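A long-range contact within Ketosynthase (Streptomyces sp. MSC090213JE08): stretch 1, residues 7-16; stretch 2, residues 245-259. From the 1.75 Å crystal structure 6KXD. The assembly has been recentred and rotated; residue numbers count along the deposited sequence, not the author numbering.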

# COMPACT_ATOMS: atom_id res chain seq x y z
N ARG A 7 7.90 -12.69 22.93
CA ARG A 7 7.04 -12.20 21.80
C ARG A 7 6.62 -13.38 20.92
O ARG A 7 7.37 -14.35 20.78
CB ARG A 7 7.78 -11.13 20.98
CG ARG A 7 8.76 -11.69 19.96
CD ARG A 7 9.36 -10.58 19.11
NE ARG A 7 10.43 -11.11 18.28
CZ ARG A 7 11.39 -10.39 17.73
NH1 ARG A 7 11.32 -9.07 17.78
NH2 ARG A 7 12.43 -10.99 17.17
N ARG A 8 5.42 -13.30 20.35
CA ARG A 8 4.82 -14.44 19.67
C ARG A 8 5.62 -14.72 18.40
O ARG A 8 6.04 -13.79 17.70
CB ARG A 8 3.36 -14.20 19.29
CG ARG A 8 2.50 -13.65 20.42
CD ARG A 8 1.06 -14.11 20.27
NE ARG A 8 0.57 -13.93 18.91
CZ ARG A 8 -0.50 -14.53 18.40
NH1 ARG A 8 -0.88 -15.73 18.83
NH2 ARG A 8 -1.20 -13.92 17.45
N ARG A 9 5.81 -16.01 18.13
CA ARG A 9 6.57 -16.49 16.99
C ARG A 9 5.60 -16.74 15.84
O ARG A 9 4.47 -17.11 16.06
CB ARG A 9 7.34 -17.76 17.35
CG ARG A 9 8.65 -17.53 18.09
CD ARG A 9 9.27 -18.82 18.59
NE ARG A 9 9.17 -19.94 17.66
CZ ARG A 9 10.19 -20.58 17.11
NH1 ARG A 9 11.40 -20.05 17.11
NH2 ARG A 9 10.00 -21.76 16.53
N VAL A 10 6.05 -16.45 14.62
CA VAL A 10 5.21 -16.46 13.42
C VAL A 10 5.91 -17.28 12.34
O VAL A 10 7.09 -17.04 12.05
CB VAL A 10 4.98 -15.02 12.93
CG1 VAL A 10 4.15 -14.98 11.65
CG2 VAL A 10 4.41 -14.15 14.03
N VAL A 11 5.14 -18.14 11.68
CA VAL A 11 5.66 -19.13 10.77
C VAL A 11 4.90 -19.09 9.45
O VAL A 11 3.75 -18.68 9.39
CB VAL A 11 5.63 -20.52 11.42
CG1 VAL A 11 6.70 -20.63 12.51
CG2 VAL A 11 4.25 -20.87 11.98
N LEU A 12 5.60 -19.51 8.40
CA LEU A 12 5.09 -19.60 7.07
C LEU A 12 4.57 -21.01 6.86
O LEU A 12 5.37 -21.92 6.67
CB LEU A 12 6.19 -19.29 6.05
CG LEU A 12 6.70 -17.84 6.09
CD1 LEU A 12 7.92 -17.64 5.20
CD2 LEU A 12 5.60 -16.88 5.68
N THR A 13 3.24 -21.14 6.80
CA THR A 13 2.59 -22.42 6.62
C THR A 13 2.08 -22.64 5.19
O THR A 13 1.69 -23.76 4.86
CB THR A 13 1.45 -22.57 7.62
OG1 THR A 13 0.60 -21.44 7.46
CG2 THR A 13 1.96 -22.64 9.04
N GLY A 14 2.05 -21.61 4.34
CA GLY A 14 1.58 -21.80 2.98
C GLY A 14 2.20 -20.79 2.03
O GLY A 14 2.46 -19.66 2.42
N PHE A 15 2.49 -21.25 0.81
CA PHE A 15 2.99 -20.43 -0.27
C PHE A 15 2.11 -20.61 -1.49
O PHE A 15 1.81 -21.75 -1.89
CB PHE A 15 4.41 -20.81 -0.69
CG PHE A 15 5.48 -20.66 0.35
CD1 PHE A 15 5.45 -19.62 1.26
CD2 PHE A 15 6.57 -21.52 0.38
CE1 PHE A 15 6.46 -19.46 2.20
CE2 PHE A 15 7.60 -21.35 1.29
CZ PHE A 15 7.54 -20.32 2.21
N GLY A 16 1.71 -19.50 -2.08
CA GLY A 16 1.05 -19.49 -3.32
C GLY A 16 1.84 -18.66 -4.30
O GLY A 16 2.22 -17.55 -3.97
N SER A 245 -0.87 -21.35 16.65
CA SER A 245 -1.97 -21.71 15.77
C SER A 245 -1.55 -22.77 14.75
O SER A 245 -2.34 -23.60 14.35
CB SER A 245 -2.49 -20.48 15.07
OG SER A 245 -3.32 -20.87 13.99
N ALA A 246 -0.32 -22.68 14.26
CA ALA A 246 0.23 -23.64 13.31
C ALA A 246 0.39 -25.01 13.99
O ALA A 246 -0.14 -26.02 13.51
CB ALA A 246 1.54 -23.12 12.78
N LEU A 247 1.12 -25.03 15.12
CA LEU A 247 1.40 -26.27 15.87
C LEU A 247 0.08 -26.97 16.20
O LEU A 247 -0.07 -28.15 15.91
CB LEU A 247 2.19 -25.96 17.14
CG LEU A 247 3.65 -25.56 16.93
CD1 LEU A 247 4.38 -25.39 18.26
CD2 LEU A 247 4.37 -26.57 16.04
N ALA A 248 -0.86 -26.20 16.76
CA ALA A 248 -2.18 -26.70 17.23
C ALA A 248 -3.05 -27.26 16.09
O ALA A 248 -4.01 -27.93 16.35
CB ALA A 248 -2.92 -25.60 17.96
N ARG A 249 -2.74 -26.94 14.83
CA ARG A 249 -3.57 -27.24 13.65
C ARG A 249 -3.00 -28.45 12.91
O ARG A 249 -3.63 -28.99 12.01
CB ARG A 249 -3.56 -25.99 12.76
CG ARG A 249 -4.60 -25.92 11.65
CD ARG A 249 -4.69 -24.52 11.04
NE ARG A 249 -3.51 -24.05 10.31
CZ ARG A 249 -3.20 -24.45 9.08
NH1 ARG A 249 -3.78 -25.53 8.59
NH2 ARG A 249 -2.30 -23.79 8.35
N GLY A 250 -1.77 -28.84 13.26
CA GLY A 250 -1.00 -29.86 12.54
C GLY A 250 -0.47 -29.37 11.19
O GLY A 250 -0.36 -30.15 10.24
N ALA A 251 -0.14 -28.08 11.12
CA ALA A 251 0.27 -27.47 9.86
C ALA A 251 1.74 -27.77 9.59
O ALA A 251 2.59 -27.72 10.47
CB ALA A 251 0.01 -25.98 9.92
N ARG A 252 2.06 -28.09 8.33
CA ARG A 252 3.45 -28.12 7.89
C ARG A 252 3.95 -26.66 7.84
O ARG A 252 3.33 -25.82 7.22
CB ARG A 252 3.52 -28.84 6.54
CG ARG A 252 4.90 -28.88 5.90
CD ARG A 252 5.17 -27.69 4.99
NE ARG A 252 4.40 -27.70 3.75
CZ ARG A 252 3.24 -27.08 3.54
NH1 ARG A 252 2.80 -26.13 4.35
NH2 ARG A 252 2.51 -27.44 2.51
N ILE A 253 5.09 -26.40 8.49
CA ILE A 253 5.70 -25.08 8.58
C ILE A 253 6.92 -25.02 7.64
O ILE A 253 7.88 -25.73 7.85
CB ILE A 253 6.07 -24.81 10.05
CG1 ILE A 253 4.81 -24.68 10.92
CG2 ILE A 253 7.00 -23.61 10.16
CD1 ILE A 253 5.08 -24.59 12.40
N HIS A 254 6.86 -24.15 6.62
CA HIS A 254 7.91 -24.02 5.61
C HIS A 254 9.14 -23.36 6.23
O HIS A 254 10.26 -23.83 6.02
CB HIS A 254 7.45 -23.19 4.40
CG HIS A 254 6.46 -23.82 3.49
ND1 HIS A 254 6.77 -24.90 2.67
CD2 HIS A 254 5.19 -23.47 3.17
CE1 HIS A 254 5.73 -25.21 1.92
NE2 HIS A 254 4.73 -24.35 2.22
N ALA A 255 8.92 -22.25 6.96
CA ALA A 255 9.97 -21.48 7.60
C ALA A 255 9.35 -20.55 8.66
O ALA A 255 8.15 -20.54 8.88
CB ALA A 255 10.76 -20.72 6.56
N GLU A 256 10.21 -19.87 9.42
CA GLU A 256 9.78 -18.97 10.44
C GLU A 256 10.04 -17.55 9.92
O GLU A 256 11.04 -17.31 9.22
CB GLU A 256 10.49 -19.26 11.75
CG GLU A 256 9.87 -18.54 12.93
CD GLU A 256 10.54 -18.73 14.27
OE1 GLU A 256 11.43 -19.59 14.37
OE2 GLU A 256 10.16 -18.01 15.22
N VAL A 257 9.14 -16.62 10.24
CA VAL A 257 9.39 -15.19 10.04
C VAL A 257 10.03 -14.64 11.31
O VAL A 257 9.40 -14.60 12.37
CB VAL A 257 8.09 -14.41 9.71
CG1 VAL A 257 8.46 -12.99 9.34
CG2 VAL A 257 7.27 -15.05 8.60
N LEU A 258 11.28 -14.17 11.20
CA LEU A 258 12.04 -13.74 12.35
C LEU A 258 11.86 -12.25 12.59
O LEU A 258 11.77 -11.80 13.74
CB LEU A 258 13.52 -14.05 12.13
CG LEU A 258 13.83 -15.52 11.84
CD1 LEU A 258 15.34 -15.73 11.82
CD2 LEU A 258 13.18 -16.41 12.86
N GLY A 259 11.86 -11.47 11.51
CA GLY A 259 11.75 -10.03 11.64
C GLY A 259 11.81 -9.33 10.30
O GLY A 259 12.08 -9.92 9.27
O HOH W 1 8.73 -15.76 14.68

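Two segments more than 230 residues apart in the sequence meet here as neighbouring antiparallel strands, and three backbone hydrogen bonds join them. Leu12 is the best served: its N donates to Ala255 O at 2.8 Å along a nearly straight path (170°), while its O accepts from His254 N at 2.7 Å. Two residues back, Val10 O receives Val257 N at 2.8 Å.

Val10 N has no carbonyl of the second stretch as its acceptor; a water takes that place. Water 1 accepts from Val10 N at 2.8 Å and lies 2.7 Å from both Val257 O and Glu256 OE2, to each of which it can donate. The water bridges Val10 N to Val257 O, beside the direct Val257 N to Val10 O bond. The approach of Val10 O to Val257 O, 3.4 Å, joins two acceptors and is no bond.

Glu256 has a second role. Its extended side chain, with chi1 and chi2 both t, carries OE1 to 2.8 Å from Arg9 NH1, forming a salt bridge in which the carboxylate oxygen sits over one face of the guanidinium. Charge attraction holds this pair, but the approach is not the in-plane one that best suits a hydrogen bond. Arginine suits the exposed position because its long chain can reach back to the acid although its CA-to-CB bond points sideways.

Beyond Leu12, side chains take over some of the polar work. Thr13 O accepts from Arg252 NH1 at 2.7 Å, a weak bond because the angle at the hydrogen is only 117°, even though the oxygen lies near the guanidinium plane. Thr13 CA also makes a CA-H...O contact with Arg252 O at 3.5 Å. The hydroxyl of Thr13 is satisfied elsewhere in the structure, leaving its methyl CG2 to pack 3.8 Å from Ala246 CB.

His254 combines backbone and ring contacts. Besides its N bonding to Leu12, its imidazole stacks, offset, on the Phe15 ring, with centroids 4.2 Å apart and planes inclined by 10°. Both ring nitrogens are hydrogen-bonded elsewhere, so the flat face is free to meet a flat hydrocarbon partner.

Aliphatic side chains pack on both faces of the sheet. Val11 shares its sheet face with Glu256 and places CG2 3.6 Å from Ala246 CB and CB 3.6 Å from Ile253 CG2. On the other face, Leu12 CG packs 3.8 Å from Val257 CG2, as suits buried side chains with no polar groups to satisfy.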